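Local structure of berberine bridge enzyme-like 28 (Arabidopsis thaliana, 5D79) at residues 387-393 with 450-454; 266-270 with 299-303; 430-434 with 447-451. The protein probably catalyses an FAD-dependent oxidation as a secreted member of the berberine bridge enzyme family and is involved in the plant's adaptation to salt stress. The contacts are given in a common frame with arbitrary orientation. Numbering follows the deposited sequence.

In the fold
Going from the N terminus, contact 2 comes first. It sets helix 263-276 against strand 298-306 and closes a loop of 28 residues before the other two contacts open. Contact 1 then joins the last part of helix 378-388 and the turn after it to helix 441-458, across 56 residues. Contact 3 opens inside this loop, at strand 425-434, and ends on the same part of helix 441-458. Their segments overlap at Trp450 and Val451, and Trp450 packs in both. Contact 2 lies about 18 Å from contact 1 and about 22 Å from contact 3, between centres; contacts 1 and 3 are about 7 Å apart. Contacts 2 and 3 both pack helices on one seven-stranded antiparallel sheet.

Contact 1: 387-393 with 450-454; sequences RLEAPEA and WVDSV
Segment 387-393 runs from the last, weakly bonded part of helix 378-388 into a turn with a 3-10 step at 391-392. Segment 450-454 is regular helix within 441-458. The nearest CA pairs are Arg387 with Val454 and Glu392 with Trp450, both at 7.4 Å. The contact buries 346 Å².

Arg387 points toward the helix. Its chi1 is m and its chi2 and chi3 are t, so the side chain is extended. NH2 donates to Ser453 OG at 2.8 Å, at the edge of the guanidinium. A water accepts from Arg387 NH2 at 3.0 Å and donates to Trp450 O at 3.0 Å. Arg387 NE forms a salt bridge with Glu383, one turn back on its own helix. The carbonyl Arg387 O accepts a hydrogen bond from Trp450 NE1 at 2.9 Å and another from Ala390 N at 3.2 Å.

Leu388 CD2 lies 4.0 Å from Trp450 CZ2. Ala390 is extended (phi/psi -61/144), and its CB is 4.0 Å from Trp450 CD1. Its O accepts from Ala393 N at 3.0 Å. Glu392, with chi1 p and chi2 m, brings OE2 to 3.4 Å from Trp450 CD1 at the ring edge. Ala393 CB sits over one face of the indole, 3.6 Å from Trp450 CE2.

Trp450 has chi1 t and chi2 87°, so its indole fills the turn 387-393 while NE1 donates to the main chain. The contact belongs to the helix-on-sheet packing of helix 441-458 over the seven-stranded antiparallel sheet.

Contact 2: 266-270 with 299-303; sequences AVRII and HALFT
Helix 266-270 packs on strand 299-303 with their axes 9.5 Å apart at closest approach. Their N-to-C directions differ by 40°, and the signed crossing angle is 40°. Ala266 and Ala300 are the nearest CA pair, at 6.2 Å. The contact buries 181 Å².

The strand is extended, and alternate residues face the helix. His299 points away, and its ND1 is hydrogen-bonded to Gln259. Ala300 points toward the helix. Its CB lies 3.9 Å from Ala266 CB and 4.1 Å from Ile270 CD1. This is helix-on-sheet packing: the strand runs between 253-260 and 284-292 in the seven-stranded antiparallel sheet, and helix 263-276 lies across that sheet's face. Phe302 is the next residue to face the helix, with chi1 m and chi2 -86°. Its CZ lies 3.4 Å from Ile269 CG2 and 3.9 Å from Ile270 CG1, the latter at the ring edge. The CA-to-CB bond of Ile270 points sideways, but its m/t rotamer takes the end of the side chain nearer the strand.

Contact 3: 430-434 with 447-451; sequences VAYWR and YLKWV
Strand 430-434 and helix 447-451 run nearly antiparallel. The angle between their directions is 163° and their axes approach to 8.2 Å. The strand is extended, and the helix carries the hydrogen bond from Val451 N to Tyr447 O at 3.0 Å. Ala431 and Tyr447 are the nearest CA pair, at 6.2 Å. This is a helix laid on one face of the seven-stranded antiparallel sheet. The strand lies between 396-402 and 363-372, and the contact buries 323 Å².

Ala431 and Trp433 point toward the helix. Tyr432 points away, and its side chain lies about 4 Å from the bound FAD at nearest atoms, so helix and FAD lie on opposite faces of the sheet at this strand. Ala431 CB meets Val451 CG2 at 3.5 Å and Trp450 CE3 at 4.2 Å. Trp433 CH2 lies 4.0 Å from Leu448 CD1. Trp433 NE1 is hydrogen-bonded to Asp438 and Tyr447 OH to Glu437. Trp433 has chi1 p and Tyr447 has chi1 m, which sets the two ring planes nearly parallel, at 4°. The five-membered ring of Trp433 and the Tyr447 ring have centroids 4.5 Å apart, but are slid so that they barely overlap. Instead Trp433 CB makes a CH-pi contact, 3.6 Å from the centroid of the Tyr447 ring.

Contact 1: 387-393 with 450-454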
ATOM      1  N   ARG A 387       5.921  -8.662  23.551  1.00 21.11           N
ATOM      2  CA  ARG A 387       5.451  -7.288  23.487  1.00 24.21           C
ATOM      3  C   ARG A 387       3.973  -7.198  23.062  1.00 21.40           C
ATOM      4  O   ARG A 387       3.287  -6.236  23.382  1.00 18.64           O
ATOM      5  CB  ARG A 387       6.361  -6.471  22.561  1.00 25.00           C
ATOM      6  CG  ARG A 387       7.692  -6.053  23.229  1.00 26.36           C
ATOM      7  CD  ARG A 387       8.773  -5.776  22.200  1.00 27.70           C
ATOM      8  NE  ARG A 387      10.052  -5.380  22.786  1.00 23.26           N
ATOM      9  CZ  ARG A 387      10.436  -4.120  22.923  1.00 24.36           C
ATOM     10  NH1 ARG A 387      11.610  -3.830  23.460  1.00 26.58           N
ATOM     11  NH2 ARG A 387       9.635  -3.144  22.525  1.00 25.33           N
ATOM     12  N   LEU A 388       3.475  -8.220  22.376  1.00 18.64           N
ATOM     13  CA  LEU A 388       2.074  -8.234  21.971  1.00 18.05           C
ATOM     14  C   LEU A 388       1.128  -8.529  23.139  1.00 18.08           C
ATOM     15  O   LEU A 388      -0.076  -8.291  23.052  1.00 18.38           O
ATOM     16  CB  LEU A 388       1.860  -9.250  20.848  1.00 19.14           C
ATOM     17  CG  LEU A 388       2.232  -8.763  19.445  1.00 21.45           C
ATOM     18  CD1 LEU A 388       2.512  -9.938  18.549  1.00 19.83           C
ATOM     19  CD2 LEU A 388       1.116  -7.922  18.864  1.00 20.41           C
ATOM     20  N   GLU A 389       1.674  -9.037  24.238  1.00 18.98           N
ATOM     21  CA  GLU A 389       0.891  -9.232  25.450  1.00 20.48           C
ATOM     22  C   GLU A 389       0.575  -7.900  26.144  1.00 22.29           C
ATOM     23  O   GLU A 389      -0.212  -7.863  27.094  1.00 21.65           O
ATOM     24  CB  GLU A 389       1.626 -10.161  26.411  1.00 23.07           C
ATOM     25  CG  GLU A 389       2.187 -11.408  25.750  1.00 28.94           C
ATOM     26  CD  GLU A 389       2.905 -12.325  26.734  1.00 36.97           C
ATOM     27  OE1 GLU A 389       3.197 -11.882  27.867  1.00 41.19           O
ATOM     28  OE2 GLU A 389       3.175 -13.492  26.377  1.00 38.85           O
ATOM     29  N   ALA A 390       1.199  -6.820  25.675  1.00 24.26           N
ATOM     30  CA  ALA A 390       0.990  -5.477  26.228  1.00 23.20           C
ATOM     31  C   ALA A 390      -0.462  -5.043  26.078  1.00 26.31           C
ATOM     32  O   ALA A 390      -1.101  -5.373  25.082  1.00 25.65           O
ATOM     33  CB  ALA A 390       1.914  -4.470  25.551  1.00 23.01           C
ATOM     34  N   PRO A 391      -0.989  -4.303  27.071  1.00 29.49           N
ATOM     35  CA  PRO A 391      -2.400  -3.915  27.039  1.00 27.25           C
ATOM     36  C   PRO A 391      -2.713  -3.096  25.802  1.00 24.46           C
ATOM     37  O   PRO A 391      -3.749  -3.313  25.174  1.00 24.14           O
ATOM     38  CB  PRO A 391      -2.570  -3.071  28.310  1.00 28.74           C
ATOM     39  CG  PRO A 391      -1.407  -3.413  29.177  1.00 30.82           C
ATOM     40  CD  PRO A 391      -0.290  -3.738  28.242  1.00 31.41           C
ATOM     41  N   GLU A 392      -1.809  -2.185  25.449  1.00 25.06           N
ATOM     42  CA  GLU A 392      -2.022  -1.283  24.321  1.00 23.43           C
ATOM     43  C   GLU A 392      -1.777  -1.997  22.974  1.00 22.32           C
ATOM     44  O   GLU A 392      -2.004  -1.432  21.907  1.00 22.04           O
ATOM     45  CB  GLU A 392      -1.147  -0.018  24.475  1.00 24.23           C
ATOM     46  CG  GLU A 392       0.364  -0.155  24.208  1.00 28.57           C
ATOM     47  CD  GLU A 392       1.172  -0.661  25.402  1.00 27.66           C
ATOM     48  OE1 GLU A 392       0.568  -1.135  26.381  1.00 24.35           O
ATOM     49  OE2 GLU A 392       2.424  -0.594  25.351  1.00 27.64           O
ATOM     50  N   ALA A 393      -1.353  -3.257  23.026  1.00 24.18           N
ATOM     51  CA  ALA A 393      -1.201  -4.052  21.806  1.00 24.51           C
ATOM     52  C   ALA A 393      -2.392  -4.985  21.544  1.00 21.50           C
ATOM     53  O   ALA A 393      -2.256  -5.961  20.803  1.00 22.98           O
ATOM     54  CB  ALA A 393       0.087  -4.863  21.866  1.00 24.96           C
ATOM     55  N   TRP A 450       4.451   2.139  21.535  1.00 22.65           N
ATOM     56  CA  TRP A 450       4.488   0.686  21.393  1.00 18.62           C
ATOM     57  C   TRP A 450       5.127   0.288  20.065  1.00 18.73           C
ATOM     58  O   TRP A 450       6.035  -0.551  20.022  1.00 16.14           O
ATOM     59  CB  TRP A 450       3.076   0.072  21.501  1.00 16.20           C
ATOM     60  CG  TRP A 450       3.139  -1.433  21.488  1.00 17.97           C
ATOM     61  CD1 TRP A 450       3.308  -2.254  22.568  1.00 17.54           C
ATOM     62  CD2 TRP A 450       3.103  -2.296  20.331  1.00 18.75           C
ATOM     63  NE1 TRP A 450       3.358  -3.569  22.160  1.00 21.44           N
ATOM     64  CE2 TRP A 450       3.238  -3.621  20.792  1.00 21.75           C
ATOM     65  CE3 TRP A 450       2.964  -2.074  18.954  1.00 17.56           C
ATOM     66  CZ2 TRP A 450       3.234  -4.725  19.922  1.00 18.32           C
ATOM     67  CZ3 TRP A 450       2.963  -3.174  18.095  1.00 15.72           C
ATOM     68  CH2 TRP A 450       3.095  -4.479  18.585  1.00 14.20           C
ATOM     69  N   VAL A 451       4.652   0.902  18.986  1.00 16.19           N
ATOM     70  CA  VAL A 451       5.130   0.599  17.641  1.00 17.33           C
ATOM     71  C   VAL A 451       6.594   1.033  17.477  1.00 17.68           C
ATOM     72  O   VAL A 451       7.396   0.338  16.845  1.00 18.74           O
ATOM     73  CB  VAL A 451       4.240   1.281  16.566  1.00 15.40           C
ATOM     74  CG1 VAL A 451       4.785   1.041  15.170  1.00 18.50           C
ATOM     75  CG2 VAL A 451       2.818   0.769  16.651  1.00 14.81           C
ATOM     76  N   ASP A 452       6.949   2.171  18.066  1.00 18.83           N
ATOM     77  CA  ASP A 452       8.329   2.663  18.001  1.00 22.73           C
ATOM     78  C   ASP A 452       9.297   1.720  18.735  1.00 20.69           C
ATOM     79  O   ASP A 452      10.428   1.497  18.291  1.00 19.01           O
ATOM     80  CB  ASP A 452       8.417   4.089  18.589  1.00 26.68           C
ATOM     81  CG  ASP A 452       9.781   4.753  18.352  1.00 36.12           C
ATOM     82  OD1 ASP A 452      10.011   5.274  17.234  1.00 40.22           O
ATOM     83  OD2 ASP A 452      10.620   4.765  19.285  1.00 35.98           O
ATOM     84  N   SER A 453       8.828   1.151  19.844  1.00 21.62           N
ATOM     85  CA  SER A 453       9.683   0.378  20.741  1.00 21.06           C
ATOM     86  C   SER A 453      10.051  -0.995  20.175  1.00 19.20           C
ATOM     87  O   SER A 453      11.194  -1.437  20.312  1.00 22.35           O
ATOM     88  CB  SER A 453       9.004   0.220  22.105  1.00 21.09           C
ATOM     89  OG  SER A 453       9.870  -0.397  23.038  1.00 24.60           O
ATOM     90  N   VAL A 454       9.093  -1.663  19.539  1.00 18.35           N
ATOM     91  CA  VAL A 454       9.351  -2.974  18.945  1.00 17.46           C
ATOM     92  C   VAL A 454      10.260  -2.808  17.724  1.00 16.66           C
ATOM     93  O   VAL A 454      11.141  -3.630  17.479  1.00 19.49           O
ATOM     94  CB  VAL A 454       8.015  -3.733  18.563  1.00 17.67           C
ATOM     95  CG1 VAL A 454       7.177  -2.966  17.550  1.00 14.36           C
ATOM     96  CG2 VAL A 454       8.307  -5.137  18.050  1.00 14.34           C
TER
HETATM   97  O   HOH W   1       6.742  -2.768  21.869  1.00 15.02           O

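Contact 2: 266-270 with 299-303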
ATOM      1  N   ALA A 266       4.635 -22.473  18.902  1.00 36.04           N
ATOM      2  CA  ALA A 266       4.539 -21.475  17.830  1.00 30.03           C
ATOM      3  C   ALA A 266       5.884 -20.835  17.476  1.00 26.81           C
ATOM      4  O   ALA A 266       6.150 -20.553  16.309  1.00 22.09           O
ATOM      5  CB  ALA A 266       3.546 -20.401  18.211  1.00 27.37           C
ATOM      6  N   VAL A 267       6.715 -20.593  18.488  1.00 28.13           N
ATOM      7  CA  VAL A 267       8.041 -20.013  18.287  1.00 27.25           C
ATOM      8  C   VAL A 267       8.897 -21.006  17.504  1.00 28.77           C
ATOM      9  O   VAL A 267       9.647 -20.630  16.603  1.00 29.04           O
ATOM     10  CB  VAL A 267       8.720 -19.644  19.638  1.00 26.46           C
ATOM     11  CG1 VAL A 267      10.201 -19.330  19.448  1.00 25.71           C
ATOM     12  CG2 VAL A 267       8.013 -18.466  20.302  1.00 17.90           C
ATOM     13  N   ARG A 268       8.754 -22.280  17.853  1.00 29.57           N
ATOM     14  CA  ARG A 268       9.421 -23.384  17.166  1.00 31.55           C
ATOM     15  C   ARG A 268       9.114 -23.407  15.663  1.00 29.04           C
ATOM     16  O   ARG A 268      10.006 -23.569  14.822  1.00 25.90           O
ATOM     17  CB  ARG A 268       8.989 -24.694  17.820  1.00 38.33           C
ATOM     18  CG  ARG A 268       9.653 -25.946  17.299  1.00 45.88           C
ATOM     19  CD  ARG A 268       9.044 -27.180  17.976  1.00 49.09           C
ATOM     20  NE  ARG A 268       7.596 -27.223  17.790  1.00 48.13           N
ATOM     21  CZ  ARG A 268       7.005 -27.705  16.703  1.00 45.63           C
ATOM     22  NH1 ARG A 268       7.734 -28.195  15.709  1.00 42.13           N
ATOM     23  NH2 ARG A 268       5.686 -27.698  16.608  1.00 48.45           N
ATOM     24  N   ILE A 269       7.835 -23.225  15.354  1.00 25.86           N
ATOM     25  CA  ILE A 269       7.299 -23.260  13.998  1.00 22.94           C
ATOM     26  C   ILE A 269       7.676 -22.003  13.203  1.00 20.25           C
ATOM     27  O   ILE A 269       7.964 -22.063  12.004  1.00 16.15           O
ATOM     28  CB  ILE A 269       5.759 -23.424  14.049  1.00 19.41           C
ATOM     29  CG1 ILE A 269       5.401 -24.826  14.546  1.00 17.42           C
ATOM     30  CG2 ILE A 269       5.120 -23.129  12.705  1.00 17.83           C
ATOM     31  CD1 ILE A 269       3.977 -24.966  14.950  1.00 18.13           C
ATOM     32  N   ILE A 270       7.679 -20.863  13.881  1.00 23.25           N
ATOM     33  CA  ILE A 270       8.083 -19.610  13.254  1.00 24.15           C
ATOM     34  C   ILE A 270       9.567 -19.659  12.841  1.00 22.85           C
ATOM     35  O   ILE A 270       9.928 -19.217  11.746  1.00 18.77           O
ATOM     36  CB  ILE A 270       7.809 -18.409  14.199  1.00 27.30           C
ATOM     37  CG1 ILE A 270       6.285 -18.193  14.361  1.00 26.52           C
ATOM     38  CG2 ILE A 270       8.486 -17.156  13.670  1.00 23.37           C
ATOM     39  CD1 ILE A 270       5.838 -17.457  15.641  1.00 19.13           C
ATOM     40  N   HIS A 299      -1.463 -15.292  19.799  1.00 20.69           N
ATOM     41  CA  HIS A 299      -1.323 -16.521  19.059  1.00 20.78           C
ATOM     42  C   HIS A 299      -0.591 -16.236  17.754  1.00 18.91           C
ATOM     43  O   HIS A 299      -0.475 -15.080  17.359  1.00 18.47           O
ATOM     44  CB  HIS A 299      -2.697 -17.169  18.820  1.00 21.63           C
ATOM     45  CG  HIS A 299      -3.539 -16.498  17.774  1.00 21.89           C
ATOM     46  ND1 HIS A 299      -4.680 -17.081  17.268  1.00 22.00           N
ATOM     47  CD2 HIS A 299      -3.418 -15.306  17.140  1.00 24.15           C
ATOM     48  CE1 HIS A 299      -5.220 -16.283  16.363  1.00 24.21           C
ATOM     49  NE2 HIS A 299      -4.471 -15.200  16.264  1.00 24.35           N
ATOM     50  N   ALA A 300      -0.075 -17.290  17.118  1.00 19.23           N
ATOM     51  CA  ALA A 300       0.486 -17.220  15.772  1.00 17.50           C
ATOM     52  C   ALA A 300      -0.517 -17.769  14.776  1.00 21.15           C
ATOM     53  O   ALA A 300      -0.945 -18.914  14.883  1.00 22.47           O
ATOM     54  CB  ALA A 300       1.789 -17.994  15.674  1.00 17.57           C
ATOM     55  N   LEU A 301      -0.881 -16.941  13.807  1.00 21.14           N
ATOM     56  CA  LEU A 301      -1.813 -17.319  12.764  1.00 20.90           C
ATOM     57  C   LEU A 301      -1.071 -17.539  11.437  1.00 18.24           C
ATOM     58  O   LEU A 301      -0.561 -16.600  10.836  1.00 19.79           O
ATOM     59  CB  LEU A 301      -2.885 -16.241  12.615  1.00 23.43           C
ATOM     60  CG  LEU A 301      -4.228 -16.619  12.003  1.00 31.50           C
ATOM     61  CD1 LEU A 301      -4.979 -17.591  12.918  1.00 34.76           C
ATOM     62  CD2 LEU A 301      -5.039 -15.356  11.736  1.00 33.13           C
ATOM     63  N   PHE A 302      -1.005 -18.790  11.002  1.00 18.16           N
ATOM     64  CA  PHE A 302      -0.427 -19.140   9.717  1.00 16.35           C
ATOM     65  C   PHE A 302      -1.515 -19.316   8.668  1.00 21.37           C
ATOM     66  O   PHE A 302      -2.288 -20.271   8.713  1.00 19.46           O
ATOM     67  CB  PHE A 302       0.388 -20.410   9.843  1.00 11.66           C
ATOM     68  CG  PHE A 302       1.400 -20.357  10.932  1.00 21.30           C
ATOM     69  CD1 PHE A 302       2.659 -19.823  10.696  1.00 24.43           C
ATOM     70  CD2 PHE A 302       1.094 -20.816  12.202  1.00 20.71           C
ATOM     71  CE1 PHE A 302       3.601 -19.761  11.709  1.00 25.48           C
ATOM     72  CE2 PHE A 302       2.028 -20.752  13.215  1.00 23.41           C
ATOM     73  CZ  PHE A 302       3.284 -20.225  12.970  1.00 23.96           C
ATOM     74  N   THR A 303      -1.574 -18.379   7.729  1.00 20.48           N
ATOM     75  CA  THR A 303      -2.554 -18.414   6.655  1.00 18.70           C
ATOM     76  C   THR A 303      -1.836 -18.427   5.315  1.00 19.85           C
ATOM     77  O   THR A 303      -0.713 -17.931   5.181  1.00 16.67           O
ATOM     78  CB  THR A 303      -3.509 -17.218   6.716  1.00 15.21           C
ATOM     79  OG1 THR A 303      -2.751 -16.006   6.686  1.00 16.31           O
ATOM     80  CG2 THR A 303      -4.292 -17.269   7.985  1.00 17.26           C
TER

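Contact 3: 430-434 with 447-451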
ATOM      1  N   VAL A 430       2.153  -2.974  13.317  1.00 13.20           N
ATOM      2  CA  VAL A 430       1.078  -1.988  13.218  1.00 17.01           C
ATOM      3  C   VAL A 430       0.135  -2.087  14.428  1.00 18.67           C
ATOM      4  O   VAL A 430      -0.268  -3.171  14.839  1.00 15.07           O
ATOM      5  CB  VAL A 430       0.293  -2.149  11.884  1.00 18.28           C
ATOM      6  CG1 VAL A 430      -0.154  -3.595  11.684  1.00 19.49           C
ATOM      7  CG2 VAL A 430      -0.882  -1.184  11.804  1.00 12.10           C
ATOM      8  N   ALA A 431      -0.166  -0.947  15.034  1.00 17.67           N
ATOM      9  CA  ALA A 431      -1.088  -0.933  16.151  1.00 18.75           C
ATOM     10  C   ALA A 431      -2.364  -0.225  15.721  1.00 19.82           C
ATOM     11  O   ALA A 431      -2.305   0.860  15.159  1.00 21.50           O
ATOM     12  CB  ALA A 431      -0.463  -0.253  17.365  1.00 18.04           C
ATOM     13  N   TYR A 432      -3.506  -0.862  15.968  1.00 20.74           N
ATOM     14  CA  TYR A 432      -4.808  -0.277  15.684  1.00 18.13           C
ATOM     15  C   TYR A 432      -5.469   0.163  16.980  1.00 20.67           C
ATOM     16  O   TYR A 432      -5.208  -0.397  18.044  1.00 22.04           O
ATOM     17  CB  TYR A 432      -5.704  -1.275  14.943  1.00 18.65           C
ATOM     18  CG  TYR A 432      -5.210  -1.603  13.550  1.00 18.82           C
ATOM     19  CD1 TYR A 432      -4.291  -2.620  13.336  1.00 20.19           C
ATOM     20  CD2 TYR A 432      -5.663  -0.891  12.453  1.00 18.29           C
ATOM     21  CE1 TYR A 432      -3.832  -2.908  12.062  1.00 20.54           C
ATOM     22  CE2 TYR A 432      -5.220  -1.177  11.185  1.00 17.74           C
ATOM     23  CZ  TYR A 432      -4.299  -2.181  10.990  1.00 20.29           C
ATOM     24  OH  TYR A 432      -3.849  -2.450   9.716  1.00 19.18           O
ATOM     25  N   TRP A 433      -6.311   1.182  16.893  1.00 22.19           N
ATOM     26  CA  TRP A 433      -7.093   1.603  18.042  1.00 22.13           C
ATOM     27  C   TRP A 433      -8.385   2.269  17.579  1.00 22.82           C
ATOM     28  O   TRP A 433      -8.473   2.744  16.450  1.00 22.43           O
ATOM     29  CB  TRP A 433      -6.278   2.537  18.955  1.00 18.04           C
ATOM     30  CG  TRP A 433      -5.889   3.882  18.385  1.00 20.02           C
ATOM     31  CD1 TRP A 433      -6.612   5.048  18.450  1.00 23.30           C
ATOM     32  CD2 TRP A 433      -4.664   4.215  17.717  1.00 22.68           C
ATOM     33  NE1 TRP A 433      -5.918   6.074  17.842  1.00 20.39           N
ATOM     34  CE2 TRP A 433      -4.721   5.589  17.389  1.00 18.24           C
ATOM     35  CE3 TRP A 433      -3.527   3.481  17.355  1.00 20.79           C
ATOM     36  CZ2 TRP A 433      -3.694   6.238  16.724  1.00 17.93           C
ATOM     37  CZ3 TRP A 433      -2.505   4.131  16.686  1.00 21.60           C
ATOM     38  CH2 TRP A 433      -2.598   5.497  16.376  1.00 23.72           C
ATOM     39  N   ARG A 434      -9.390   2.285  18.450  1.00 21.81           N
ATOM     40  CA  ARG A 434     -10.683   2.862  18.105  1.00 24.66           C
ATOM     41  C   ARG A 434     -10.572   4.377  17.960  1.00 25.20           C
ATOM     42  O   ARG A 434      -9.899   5.034  18.755  1.00 23.44           O
ATOM     43  CB  ARG A 434     -11.733   2.494  19.158  1.00 28.86           C
ATOM     44  CG  ARG A 434     -12.034   1.008  19.235  1.00 31.03           C
ATOM     45  CD  ARG A 434     -13.145   0.707  20.237  1.00 35.57           C
ATOM     46  NE  ARG A 434     -14.405   1.371  19.907  1.00 38.28           N
ATOM     47  CZ  ARG A 434     -15.336   0.865  19.101  1.00 41.85           C
ATOM     48  NH1 ARG A 434     -15.164  -0.321  18.522  1.00 37.87           N
ATOM     49  NH2 ARG A 434     -16.446   1.549  18.869  1.00 45.99           N
ATOM     50  N   TYR A 447       0.253   3.955  21.893  1.00 26.42           N
ATOM     51  CA  TYR A 447       0.258   3.118  20.699  1.00 22.01           C
ATOM     52  C   TYR A 447       1.458   3.431  19.803  1.00 23.81           C
ATOM     53  O   TYR A 447       2.131   2.532  19.287  1.00 23.82           O
ATOM     54  CB  TYR A 447      -1.038   3.311  19.910  1.00 22.87           C
ATOM     55  CG  TYR A 447      -2.322   2.983  20.657  1.00 23.98           C
ATOM     56  CD1 TYR A 447      -2.615   1.678  21.033  1.00 24.09           C
ATOM     57  CD2 TYR A 447      -3.260   3.977  20.954  1.00 24.22           C
ATOM     58  CE1 TYR A 447      -3.798   1.368  21.702  1.00 25.51           C
ATOM     59  CE2 TYR A 447      -4.441   3.675  21.617  1.00 19.40           C
ATOM     60  CZ  TYR A 447      -4.702   2.369  21.986  1.00 23.22           C
ATOM     61  OH  TYR A 447      -5.862   2.044  22.642  1.00 19.74           O
ATOM     62  N   LEU A 448       1.706   4.718  19.605  1.00 25.16           N
ATOM     63  CA  LEU A 448       2.893   5.176  18.892  1.00 26.68           C
ATOM     64  C   LEU A 448       4.145   4.624  19.564  1.00 28.23           C
ATOM     65  O   LEU A 448       4.994   4.003  18.909  1.00 23.96           O
ATOM     66  CB  LEU A 448       2.944   6.708  18.854  1.00 26.25           C
ATOM     67  CG  LEU A 448       2.337   7.415  17.640  1.00 24.33           C
ATOM     68  CD1 LEU A 448       1.079   6.733  17.162  1.00 22.00           C
ATOM     69  CD2 LEU A 448       2.051   8.855  17.970  1.00 21.07           C
ATOM     70  N   LYS A 449       4.242   4.851  20.875  1.00 26.61           N
ATOM     71  CA  LYS A 449       5.372   4.378  21.663  1.00 28.29           C
ATOM     72  C   LYS A 449       5.558   2.882  21.528  1.00 24.23           C
ATOM     73  O   LYS A 449       6.688   2.418  21.416  1.00 24.55           O
ATOM     74  CB  LYS A 449       5.203   4.743  23.138  1.00 34.09           C
ATOM     75  CG  LYS A 449       5.381   6.237  23.425  1.00 41.60           C
ATOM     76  CD  LYS A 449       5.253   6.573  24.909  1.00 43.39           C
ATOM     77  CE  LYS A 449       5.261   8.072  25.117  1.00 44.90           C
ATOM     78  NZ  LYS A 449       4.247   8.748  24.253  1.00 46.86           N
ATOM     79  N   TRP A 450       4.451   2.139  21.535  1.00 22.65           N
ATOM     80  CA  TRP A 450       4.488   0.686  21.393  1.00 18.62           C
ATOM     81  C   TRP A 450       5.127   0.288  20.065  1.00 18.73           C
ATOM     82  O   TRP A 450       6.035  -0.551  20.022  1.00 16.14           O
ATOM     83  CB  TRP A 450       3.076   0.072  21.501  1.00 16.20           C
ATOM     84  CG  TRP A 450       3.139  -1.433  21.488  1.00 17.97           C
ATOM     85  CD1 TRP A 450       3.308  -2.254  22.568  1.00 17.54           C
ATOM     86  CD2 TRP A 450       3.103  -2.296  20.331  1.00 18.75           C
ATOM     87  NE1 TRP A 450       3.358  -3.569  22.160  1.00 21.44           N
ATOM     88  CE2 TRP A 450       3.238  -3.621  20.792  1.00 21.75           C
ATOM     89  CE3 TRP A 450       2.964  -2.074  18.954  1.00 17.56           C
ATOM     90  CZ2 TRP A 450       3.234  -4.725  19.922  1.00 18.32           C
ATOM     91  CZ3 TRP A 450       2.963  -3.174  18.095  1.00 15.72           C
ATOM     92  CH2 TRP A 450       3.095  -4.479  18.585  1.00 14.20           C
ATOM     93  N   VAL A 451       4.652   0.902  18.986  1.00 16.19           N
ATOM     94  CA  VAL A 451       5.130   0.599  17.641  1.00 17.33           C
ATOM     95  C   VAL A 451       6.594   1.033  17.477  1.00 17.68           C
ATOM     96  O   VAL A 451       7.396   0.338  16.845  1.00 18.74           O
ATOM     97  CB  VAL A 451       4.240   1.281  16.566  1.00 15.40           C
ATOM     98  CG1 VAL A 451       4.785   1.041  15.170  1.00 18.50           C
ATOM     99  CG2 VAL A 451       2.818   0.769  16.651  1.00 14.81           C
TER